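3-oxoacyl-[acyl-carrier-protein] synthase 3 (Micrococcus luteus NCTC 2665, PDB 4EWP) is a beta-ketoacyl-ACP synthase III (FabH) that probably catalyses the first condensation of fatty acid synthesis, joining an acyl-CoA primer to malonyl-ACP. Local coordinates at the interface of chains A and B. Coordinates in Å, arbitrary orientation; residue numbers count along the deposited sequence, not the author numbering. Chains: chain A/B, 3-oxoacyl-[acyl-carrier-protein] synthase 3.

Contact 1: the interface of chains A and B. Residues chain A 225-226, 228-232; chain B 214, 217.
B:Arg217 and B:Glu214, one turn apart on helix 206-219, press into the loop A:Ile225 to A:Leu232 of the partner, a helix-against-loop patch in the homodimer interface of this thiolase-like FabH enzyme. It ties the two subunits together away from their main sheets. B:Arg217 loses more surface here than any other residue of the patch. Its CG lies anti to the backbone N (chi1 -173°), and the chain runs extended as far as CD before bending at chi3. The aliphatic stem packs on a methyl, B:Arg217 CD lying 3.9 Å from A:Ala228 CB, while the polar guanidinium beyond suits a loop that turns carbonyl oxygens inward. One face of the guanidinium is covered by the backbone of A:Gly230 and A:Met231, and the A:Ala228 carbonyl O lies at its edge. B:Arg217 NH1 comes 3.2 Å from the carbonyl O of A:Glu229. Within chain B, a salt bridge joins B:Arg217 NE to B:Glu214 OE1 at 2.7 Å. OE1 lies in the guanidinium plane, whereas NE meets its syn side, tilted 27° from the carboxylate plane. B:Glu214 OE2 receives a weak hydrogen bond from the backbone N of A:Leu232 at 3.0 Å. The flexible A:Met231 side chain crosses the glutamate at about a right angle. An alanine in place of B:Arg217 would probably leave the B:Glu214 carboxylate without its charged mate and open a gap beneath A:Gly230 and A:Met231.

Contact 2: the interface of chains A and B. Residues chain A 117, 119-121, 128, 132, 190; chain B 117-118, 132, 136.
B:Tyr117 pushes its ring against A:Tyr128 and A:Trp190, the aromatic centre of this strand-and-helix patch of the FabH homodimer. The edge of the A:Tyr128 ring receives it, CD2 of A:Tyr128 to CD2 of B:Tyr117 at 3.5 Å. A:Trp190 points its edge at the face of A:Tyr128, CE3 over the ring centre, while A:Ala121 CB covers the opposite face. The far end of the indole reaches chain B, A:Trp190 CH2 lying 4.1 Å from B:Tyr117 CE2 and CZ2 close to the branch CD2 of B:Leu136. The A:Gln132 amide forms a polar lid, stacked on the B:Tyr117 ring with planes 8° apart and NE2 above the ring centre. Across the two-fold, the B:Gln132 amide covers A:Tyr117 similarly, but NE2 is shifted toward the rim. Glutamine suits this place because its flat amide covers one tyrosine while its carbonyl serves another: A:Tyr117 OH donates to A:Gln132 OE1 at 2.7 Å, in the carbonyl plane, fixing the amide's rotation. At the polar rim, strands 116-120 meet in an antiparallel bridge. There the backbone N of A:Ser120 donates to the backbone O of B:Asp118 at 2.9 Å, and CB of A:Ser120 lies 3.8 Å from CB of B:Asp118.

Contact 3: the interface of chains A and B. Residues chain A 8, 135-136, 139, 141; chain B 135, 138-139, 187, 190.
The methyl CB of B:Ala135 meets the branch CD2 of A:Leu136 at 3.6 Å, the apolar centre of a patch where the C-terminal ends of two helices 125-138 pack together in the FabH dimer. Alanine suits this crossing because its small side chain lets the helices come close. Beside it, the six-membered ring of B:Trp190 brings CZ2 to 4.0 Å from the methyl CG2 of A:Thr141, the two side chains crossing at about a right angle. Farther out, B:Pro187 lays its CB over the face of the A:His8 imidazole, 3.9 Å from the ring centroid. Toward the polar rim, the short A:Ser139 side chain has OG between the backbone N and the carbonyl carbon (chi1 61°), which turns it back toward its own helix: OG donates to the carbonyl O of A:Ala135 at 2.8 Å and also pairs with A:Thr141 OG1. The backbone O of A:Ser139 accepts a hydrogen bond from B:Arg138 NH1 at 2.8 Å, in the carbonyl plane and on a lone pair. An alanine in place of B:Arg138 would probably leave the A:Ser139 carbonyl without this cross-subunit donor. A water joins the indole NE1 of B:Trp190, 3.1 Å away, to the A:Thr141 backbone O. The site thus gathers the helix ends and their following loops, the N-terminal segment of chain A through A:His8, and strand 189-192 of chain B.

Contact 4: the interface of chains A and B. Residues chain A 97, 100, 116-118; chain B 119-121, 341.
A:Asp118 and B:Ser120 pair as an antiparallel bridge between strands 116-120 of the two FabH subunits, the B:Ser120 backbone N donating to the A:Asp118 backbone O at 2.8 Å. At the bridge, CB of A:Asp118 comes 3.9 Å from CB of B:Ser120. A compact serine suits this seam, since it fits beside the neighbouring strand and still offers a hydroxyl. B:Ser120 OG stands anti to the backbone N (chi1 -178°) and reaches a water at 3.2 Å, which also contacts the carbonyl O of A:Ala97. A second water lies within hydrogen-bonding distance of the hydroxyl OG of A:Ser100, at 2.8 Å, and of the backbone O atoms of A:Ala116 and B:Ser120, so it can bridge carbonyls of both chains. A serine suits position A:Ser100 because its hydroxyl can pair with this water, while A:Ser100 CB packs 3.6 Å from the B:Ser120 carbonyl O. On the apolar flank, the forked end of B:Val119 meets the ring of A:Tyr117 obliquely, with CG1 and CG2 each near CD1 and the CG1 contact at 4.1 Å. The beta-branched valine suits an extended strand and presents both methyls to the aromatic ring. The patch lies where strand 116-120 of each subunit meets its twin, bordered by the loop holding A:Ala97 and A:Ser100 and by B:Val341 at the start of strand 341-348.

Contact 1: the interface of chains A and B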
loop_
_atom_site.group_PDB
_atom_site.type_symbol
_atom_site.label_atom_id
_atom_site.label_comp_id
_atom_site.label_asym_id
_atom_site.label_seq_id
_atom_site.Cartn_x
_atom_site.Cartn_y
_atom_site.Cartn_z
ATOM N N ILE A 225 15.278 -21.590 -18.619
ATOM C CA ILE A 225 15.044 -20.225 -19.077
ATOM C C ILE A 225 15.067 -20.176 -20.599
ATOM O O ILE A 225 14.095 -19.749 -21.227
ATOM C CB ILE A 225 16.091 -19.236 -18.520
ATOM C CG1 ILE A 225 15.866 -19.016 -17.020
ATOM C CG2 ILE A 225 16.025 -17.906 -19.266
ATOM C CD1 ILE A 225 16.900 -18.136 -16.353
ATOM N N THR A 226 16.176 -20.618 -21.187
ATOM C CA THR A 226 16.292 -20.645 -22.637
ATOM C C THR A 226 15.258 -21.587 -23.243
ATOM O O THR A 226 14.789 -21.366 -24.358
ATOM C CB THR A 226 17.697 -21.070 -23.098
ATOM O OG1 THR A 226 18.083 -22.274 -22.422
ATOM C CG2 THR A 226 18.700 -19.975 -22.803
ATOM N N ALA A 228 12.297 -22.244 -21.819
ATOM C CA ALA A 228 10.972 -21.913 -21.302
ATOM C C ALA A 228 10.010 -21.541 -22.426
ATOM O O ALA A 228 10.300 -20.668 -23.245
ATOM C CB ALA A 228 11.067 -20.785 -20.279
ATOM N N GLU A 229 8.862 -22.206 -22.466
ATOM C CA GLU A 229 7.880 -21.930 -23.509
ATOM C C GLU A 229 7.023 -20.699 -23.201
ATOM O O GLU A 229 6.747 -19.894 -24.095
ATOM C CB GLU A 229 7.017 -23.166 -23.789
ATOM C CG GLU A 229 7.612 -24.078 -24.868
ATOM C CD GLU A 229 7.200 -25.536 -24.719
ATOM O OE1 GLU A 229 6.193 -25.806 -24.026
ATOM O OE2 GLU A 229 7.893 -26.408 -25.292
ATOM N N GLY A 230 6.610 -20.552 -21.944
ATOM C CA GLY A 230 5.881 -19.368 -21.523
ATOM C C GLY A 230 6.798 -18.363 -20.839
ATOM O O GLY A 230 7.921 -18.702 -20.443
ATOM N N MET A 231 6.330 -17.123 -20.704
ATOM C CA MET A 231 7.118 -16.086 -20.057
ATOM C C MET A 231 7.439 -16.513 -18.631
ATOM O O MET A 231 6.606 -17.119 -17.958
ATOM C CB MET A 231 6.356 -14.757 -20.039
ATOM C CG MET A 231 5.967 -14.215 -21.415
ATOM S SD MET A 231 5.105 -12.615 -21.369
ATOM C CE MET A 231 6.350 -11.584 -20.603
ATOM N N LEU A 232 8.646 -16.207 -18.171
ATOM C CA LEU A 232 8.973 -16.362 -16.757
ATOM C C LEU A 232 8.624 -15.085 -15.988
ATOM O O LEU A 232 8.227 -15.140 -14.825
ATOM C CB LEU A 232 10.451 -16.715 -16.572
ATOM C CG LEU A 232 10.835 -18.206 -16.563
ATOM C CD1 LEU A 232 9.732 -19.087 -17.136
ATOM C CD2 LEU A 232 12.143 -18.433 -17.308
ATOM N N GLU B 214 13.588 -12.366 -20.200
ATOM C CA GLU B 214 12.796 -12.517 -21.410
ATOM C C GLU B 214 13.683 -12.456 -22.642
ATOM O O GLU B 214 13.410 -13.115 -23.648
ATOM C CB GLU B 214 11.689 -11.464 -21.478
ATOM C CG GLU B 214 10.586 -11.681 -20.437
ATOM C CD GLU B 214 10.021 -13.101 -20.478
ATOM O OE1 GLU B 214 9.670 -13.567 -21.582
ATOM O OE2 GLU B 214 9.941 -13.755 -19.414
ATOM N N ARG B 217 15.300 -15.793 -22.762
ATOM C CA ARG B 217 14.267 -16.756 -23.119
ATOM C C ARG B 217 13.936 -16.770 -24.617
ATOM O O ARG B 217 13.659 -17.831 -25.180
ATOM C CB ARG B 217 12.992 -16.495 -22.310
ATOM C CG ARG B 217 11.916 -17.563 -22.506
ATOM C CD ARG B 217 10.619 -17.209 -21.791
ATOM N NE ARG B 217 9.917 -16.125 -22.467
ATOM C CZ ARG B 217 9.113 -16.296 -23.511
ATOM N NH1 ARG B 217 8.909 -17.516 -23.993
ATOM N NH2 ARG B 217 8.514 -15.253 -24.072
#

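Contact 2: the interface of chains A and B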
loop_
_atom_site.group_PDB
_atom_site.type_symbol
_atom_site.label_atom_id
_atom_site.label_comp_id
_atom_site.label_asym_id
_atom_site.label_seq_id
_atom_site.Cartn_x
_atom_site.Cartn_y
_atom_site.Cartn_z
ATOM N N TYR A 117 2.649 7.204 0.862
ATOM C CA TYR A 117 2.714 5.740 0.776
ATOM C C TYR A 117 1.947 5.208 -0.424
ATOM O O TYR A 117 1.029 5.868 -0.914
ATOM C CB TYR A 117 2.181 5.090 2.059
ATOM C CG TYR A 117 0.714 5.367 2.402
ATOM C CD1 TYR A 117 -0.285 4.450 2.099
ATOM C CD2 TYR A 117 0.346 6.527 3.070
ATOM C CE1 TYR A 117 -1.620 4.702 2.440
ATOM C CE2 TYR A 117 -0.968 6.778 3.413
ATOM C CZ TYR A 117 -1.940 5.870 3.106
ATOM O OH TYR A 117 -3.235 6.141 3.461
ATOM N N VAL A 119 -0.487 2.099 -2.003
ATOM C CA VAL A 119 -1.530 1.190 -1.557
ATOM C C VAL A 119 -1.706 0.090 -2.604
ATOM O O VAL A 119 -1.564 0.338 -3.801
ATOM C CB VAL A 119 -2.868 1.943 -1.401
ATOM C CG1 VAL A 119 -4.041 1.011 -1.576
ATOM C CG2 VAL A 119 -2.928 2.643 -0.061
ATOM N N SER A 120 -1.977 -1.130 -2.156
ATOM C CA SER A 120 -2.231 -2.227 -3.076
ATOM C C SER A 120 -3.671 -2.702 -2.931
ATOM O O SER A 120 -4.005 -3.442 -1.987
ATOM C CB SER A 120 -1.281 -3.400 -2.829
ATOM O OG SER A 120 -1.492 -4.440 -3.780
ATOM N N ALA A 121 -4.507 -2.282 -3.878
ATOM C CA ALA A 121 -5.908 -2.673 -3.909
ATOM C C ALA A 121 -6.398 -2.740 -5.349
ATOM O O ALA A 121 -7.589 -2.494 -5.655
ATOM C CB ALA A 121 -6.740 -1.719 -3.084
ATOM N N TYR A 128 -10.327 2.864 -2.758
ATOM C CA TYR A 128 -9.693 2.600 -1.459
ATOM C C TYR A 128 -8.947 3.865 -1.036
ATOM O O TYR A 128 -8.988 4.259 0.121
ATOM C CB TYR A 128 -8.706 1.408 -1.531
ATOM C CG TYR A 128 -9.275 0.065 -1.109
ATOM C CD1 TYR A 128 -10.331 -0.530 -1.814
ATOM C CD2 TYR A 128 -8.745 -0.625 -0.017
ATOM C CE1 TYR A 128 -10.859 -1.775 -1.429
ATOM C CE2 TYR A 128 -9.266 -1.863 0.384
ATOM C CZ TYR A 128 -10.313 -2.435 -0.322
ATOM O OH TYR A 128 -10.816 -3.656 0.078
ATOM N N GLN A 132 -9.633 6.196 2.312
ATOM C CA GLN A 132 -8.557 6.547 3.232
ATOM C C GLN A 132 -8.439 8.063 3.384
ATOM O O GLN A 132 -8.435 8.588 4.491
ATOM C CB GLN A 132 -7.237 5.937 2.752
ATOM C CG GLN A 132 -7.154 4.430 2.919
ATOM C CD GLN A 132 -5.986 3.843 2.167
ATOM O OE1 GLN A 132 -4.851 4.280 2.336
ATOM N NE2 GLN A 132 -6.255 2.861 1.327
ATOM N N TRP A 190 -16.904 -0.605 1.062
ATOM C CA TRP A 190 -15.723 -1.223 0.504
ATOM C C TRP A 190 -15.462 -2.541 1.208
ATOM O O TRP A 190 -15.873 -2.743 2.362
ATOM C CB TRP A 190 -14.510 -0.266 0.526
ATOM C CG TRP A 190 -14.118 0.284 1.899
ATOM C CD1 TRP A 190 -14.937 0.487 2.966
ATOM C CD2 TRP A 190 -12.807 0.685 2.320
ATOM N NE1 TRP A 190 -14.218 0.981 4.035
ATOM C CE2 TRP A 190 -12.908 1.115 3.661
ATOM C CE3 TRP A 190 -11.558 0.721 1.694
ATOM C CZ2 TRP A 190 -11.807 1.586 4.388
ATOM C CZ3 TRP A 190 -10.459 1.177 2.418
ATOM C CH2 TRP A 190 -10.591 1.604 3.751
ATOM N N TYR B 117 -6.009 -4.031 2.382
ATOM C CA TYR B 117 -5.023 -3.522 1.442
ATOM C C TYR B 117 -3.612 -3.566 2.042
ATOM O O TYR B 117 -3.454 -3.537 3.274
ATOM C CB TYR B 117 -5.398 -2.096 0.992
ATOM C CG TYR B 117 -5.466 -1.045 2.098
ATOM C CD1 TYR B 117 -4.356 -0.265 2.407
ATOM C CD2 TYR B 117 -6.637 -0.806 2.794
ATOM C CE1 TYR B 117 -4.407 0.720 3.382
ATOM C CE2 TYR B 117 -6.707 0.184 3.767
ATOM C CZ TYR B 117 -5.578 0.940 4.060
ATOM O OH TYR B 117 -5.599 1.915 5.027
ATOM N N ASP B 118 -2.607 -3.659 1.171
ATOM C CA ASP B 118 -1.197 -3.560 1.566
ATOM C C ASP B 118 -0.731 -2.120 1.473
ATOM O O ASP B 118 -1.109 -1.381 0.550
ATOM C CB ASP B 118 -0.285 -4.395 0.655
ATOM C CG ASP B 118 -0.438 -5.898 0.857
ATOM O OD1 ASP B 118 -1.217 -6.332 1.743
ATOM O OD2 ASP B 118 0.235 -6.647 0.108
ATOM N N GLN B 132 -3.100 5.531 9.858
ATOM C CA GLN B 132 -4.262 5.201 9.034
ATOM C C GLN B 132 -5.371 4.570 9.864
ATOM O O GLN B 132 -6.525 4.973 9.761
ATOM C CB GLN B 132 -3.868 4.264 7.888
ATOM C CG GLN B 132 -2.924 4.927 6.888
ATOM C CD GLN B 132 -2.402 3.956 5.862
ATOM O OE1 GLN B 132 -3.164 3.146 5.319
ATOM N NE2 GLN B 132 -1.092 4.028 5.583
ATOM N N LEU B 136 -9.158 5.970 10.394
ATOM C CA LEU B 136 -10.336 5.152 10.078
ATOM C C LEU B 136 -11.331 5.064 11.250
ATOM O O LEU B 136 -12.551 5.130 11.059
ATOM C CB LEU B 136 -9.912 3.757 9.626
ATOM C CG LEU B 136 -9.205 3.659 8.268
ATOM C CD1 LEU B 136 -8.643 2.243 8.061
ATOM C CD2 LEU B 136 -10.149 4.050 7.126
#

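Contact 3: the interface of chains A and B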
loop_
_atom_site.group_PDB
_atom_site.type_symbol
_atom_site.label_atom_id
_atom_site.label_comp_id
_atom_site.label_asym_id
_atom_site.label_seq_id
_atom_site.Cartn_x
_atom_site.Cartn_y
_atom_site.Cartn_z
ATOM N N HIS A 8 -6.375 15.725 17.715
ATOM C CA HIS A 8 -6.727 16.651 16.633
ATOM C C HIS A 8 -8.200 17.044 16.695
ATOM O O HIS A 8 -9.057 16.207 17.003
ATOM C CB HIS A 8 -6.540 15.965 15.278
ATOM C CG HIS A 8 -5.137 15.980 14.765
ATOM N ND1 HIS A 8 -4.258 17.009 15.020
ATOM C CD2 HIS A 8 -4.461 15.088 13.999
ATOM C CE1 HIS A 8 -3.102 16.756 14.431
ATOM N NE2 HIS A 8 -3.201 15.596 13.804
ATOM N N ALA A 135 -11.203 9.439 5.386
ATOM C CA ALA A 135 -10.949 9.154 6.797
ATOM C C ALA A 135 -9.908 10.115 7.385
ATOM O O ALA A 135 -10.084 10.621 8.493
ATOM C CB ALA A 135 -10.496 7.707 6.989
ATOM N N LEU A 136 -8.823 10.339 6.644
ATOM C CA LEU A 136 -7.767 11.258 7.067
ATOM C C LEU A 136 -8.310 12.681 7.261
ATOM O O LEU A 136 -7.965 13.347 8.220
ATOM C CB LEU A 136 -6.606 11.256 6.052
ATOM C CG LEU A 136 -5.796 9.950 5.944
ATOM C CD1 LEU A 136 -4.824 9.985 4.742
ATOM C CD2 LEU A 136 -5.050 9.624 7.232
ATOM N N SER A 139 -10.955 12.853 10.323
ATOM C CA SER A 139 -10.366 12.640 11.647
ATOM C C SER A 139 -9.417 13.777 12.019
ATOM O O SER A 139 -8.816 13.765 13.096
ATOM C CB SER A 139 -9.624 11.298 11.734
ATOM O OG SER A 139 -8.555 11.241 10.801
ATOM N N THR A 141 -6.615 14.416 10.666
ATOM C CA THR A 141 -5.224 14.028 10.454
ATOM C C THR A 141 -4.615 14.817 9.299
ATOM O O THR A 141 -3.413 15.094 9.275
ATOM C CB THR A 141 -5.124 12.513 10.164
ATOM O OG1 THR A 141 -5.701 11.779 11.259
ATOM C CG2 THR A 141 -3.665 12.082 9.968
ATOM N N ALA B 135 -7.101 7.138 11.966
ATOM C CA ALA B 135 -7.983 7.976 11.134
ATOM C C ALA B 135 -9.281 7.234 10.798
ATOM O O ALA B 135 -10.380 7.796 10.913
ATOM C CB ALA B 135 -7.267 8.432 9.852
ATOM N N ARG B 138 -11.469 7.171 14.135
ATOM C CA ARG B 138 -11.987 8.451 14.582
ATOM C C ARG B 138 -12.861 9.134 13.539
ATOM O O ARG B 138 -13.583 10.073 13.871
ATOM C CB ARG B 138 -10.863 9.367 15.066
ATOM C CG ARG B 138 -10.308 8.952 16.450
ATOM C CD ARG B 138 -9.342 9.977 17.014
ATOM N NE ARG B 138 -8.222 10.138 16.089
ATOM C CZ ARG B 138 -8.068 11.190 15.289
ATOM N NH1 ARG B 138 -8.952 12.186 15.351
ATOM N NH2 ARG B 138 -7.031 11.259 14.450
ATOM N N SER B 139 -12.815 8.656 12.288
ATOM C CA SER B 139 -13.723 9.164 11.254
ATOM C C SER B 139 -14.997 8.323 11.183
ATOM O O SER B 139 -15.921 8.646 10.443
ATOM C CB SER B 139 -13.047 9.198 9.880
ATOM O OG SER B 139 -12.668 7.899 9.454
ATOM N N PRO B 187 -1.755 12.237 18.284
ATOM C CA PRO B 187 -1.683 12.668 16.881
ATOM C C PRO B 187 -0.380 12.235 16.199
ATOM O O PRO B 187 0.696 12.486 16.729
ATOM C CB PRO B 187 -1.769 14.199 16.980
ATOM C CG PRO B 187 -2.482 14.455 18.311
ATOM C CD PRO B 187 -1.977 13.362 19.213
ATOM N N TRP B 190 4.145 12.141 11.100
ATOM C CA TRP B 190 4.640 11.289 10.024
ATOM C C TRP B 190 4.984 12.102 8.786
ATOM O O TRP B 190 4.479 13.208 8.592
ATOM C CB TRP B 190 3.681 10.137 9.717
ATOM C CG TRP B 190 2.257 10.543 9.356
ATOM C CD1 TRP B 190 1.600 11.704 9.706
ATOM C CD2 TRP B 190 1.325 9.775 8.573
ATOM N NE1 TRP B 190 0.323 11.692 9.185
ATOM C CE2 TRP B 190 0.132 10.525 8.486
ATOM C CE3 TRP B 190 1.388 8.523 7.937
ATOM C CZ2 TRP B 190 -0.987 10.068 7.787
ATOM C CZ3 TRP B 190 0.275 8.067 7.245
ATOM C CH2 TRP B 190 -0.898 8.841 7.171
HETATM O O HOH W 1 -0.493 14.597 9.758
#

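Contact 4: the interface of chains A and B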
loop_
_atom_site.group_PDB
_atom_site.type_symbol
_atom_site.label_atom_id
_atom_site.label_comp_id
_atom_site.label_asym_id
_atom_site.label_seq_id
_atom_site.Cartn_x
_atom_site.Cartn_y
_atom_site.Cartn_z
ATOM N N ALA A 97 10.083 -3.200 -4.968
ATOM C CA ALA A 97 9.482 -3.600 -3.707
ATOM C C ALA A 97 9.464 -2.390 -2.754
ATOM O O ALA A 97 8.469 -2.133 -2.076
ATOM C CB ALA A 97 10.243 -4.766 -3.108
ATOM N N SER A 100 8.495 3.387 -1.838
ATOM C CA SER A 100 7.278 3.575 -2.602
ATOM C C SER A 100 7.444 4.602 -3.727
ATOM O O SER A 100 8.395 5.377 -3.762
ATOM C CB SER A 100 6.169 4.047 -1.677
ATOM O OG SER A 100 6.492 5.331 -1.173
ATOM N N ALA A 116 3.754 9.863 2.712
ATOM C CA ALA A 116 3.549 9.405 1.356
ATOM C C ALA A 116 3.659 7.900 1.382
ATOM O O ALA A 116 4.658 7.369 1.877
ATOM C CB ALA A 116 4.633 9.991 0.458
ATOM N N TYR A 117 2.649 7.204 0.862
ATOM C CA TYR A 117 2.714 5.740 0.776
ATOM C C TYR A 117 1.947 5.208 -0.424
ATOM O O TYR A 117 1.029 5.868 -0.914
ATOM C CB TYR A 117 2.181 5.090 2.059
ATOM C CG TYR A 117 0.714 5.367 2.402
ATOM C CD1 TYR A 117 -0.285 4.450 2.099
ATOM C CD2 TYR A 117 0.346 6.527 3.070
ATOM C CE1 TYR A 117 -1.620 4.702 2.440
ATOM C CE2 TYR A 117 -0.968 6.778 3.413
ATOM C CZ TYR A 117 -1.940 5.870 3.106
ATOM O OH TYR A 117 -3.235 6.141 3.461
ATOM N N ASP A 118 2.323 4.018 -0.889
ATOM C CA ASP A 118 1.585 3.335 -1.952
ATOM C C ASP A 118 0.611 2.369 -1.301
ATOM O O ASP A 118 0.861 1.878 -0.196
ATOM C CB ASP A 118 2.512 2.516 -2.859
ATOM C CG ASP A 118 3.491 3.372 -3.654
ATOM O OD1 ASP A 118 3.415 4.629 -3.605
ATOM O OD2 ASP A 118 4.351 2.770 -4.342
ATOM N N VAL B 119 0.105 -1.722 2.420
ATOM C CA VAL B 119 0.660 -0.381 2.421
ATOM C C VAL B 119 2.153 -0.497 2.190
ATOM O O VAL B 119 2.789 -1.402 2.738
ATOM C CB VAL B 119 0.420 0.284 3.769
ATOM C CG1 VAL B 119 1.462 1.353 4.045
ATOM C CG2 VAL B 119 -0.999 0.837 3.842
ATOM N N SER B 120 2.716 0.412 1.393
ATOM C CA SER B 120 4.163 0.449 1.182
ATOM C C SER B 120 4.829 1.665 1.842
ATOM O O SER B 120 4.750 2.794 1.330
ATOM C CB SER B 120 4.508 0.394 -0.309
ATOM O OG SER B 120 5.922 0.386 -0.496
ATOM N N ALA B 121 5.495 1.430 2.974
ATOM C CA ALA B 121 6.118 2.505 3.743
ATOM C C ALA B 121 7.298 1.969 4.545
ATOM O O ALA B 121 7.678 2.502 5.607
ATOM C CB ALA B 121 5.096 3.179 4.647
ATOM N N VAL B 341 10.960 7.793 4.754
ATOM C CA VAL B 341 9.670 7.976 5.417
ATOM C C VAL B 341 9.792 7.712 6.913
ATOM O O VAL B 341 10.660 6.961 7.361
ATOM C CB VAL B 341 8.567 7.046 4.836
ATOM C CG1 VAL B 341 8.091 7.560 3.490
ATOM C CG2 VAL B 341 9.078 5.613 4.698
HETATM O O HOH W 2 6.071 5.167 1.633
HETATM O O HOH W 3 6.701 0.066 -3.593
#

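Contacts 2 and 4 have C-alpha centres about 11 Å apart and share A:Tyr117, whose strand 116-120, paired with its twin across the two-fold, serves both. Contact 3 is about 14 Å from contact 2, and helix 125-138 runs through both. Contact 1 stands apart, about 34 Å from contact 2 and 48 Å from contact 3, and adds a separate hold between the subunits through helix 206-219. The centre of contact 2 is about 11 Å from the predicted active-site A:Cys123, so dimerisation may help to shape the catalytic surroundings.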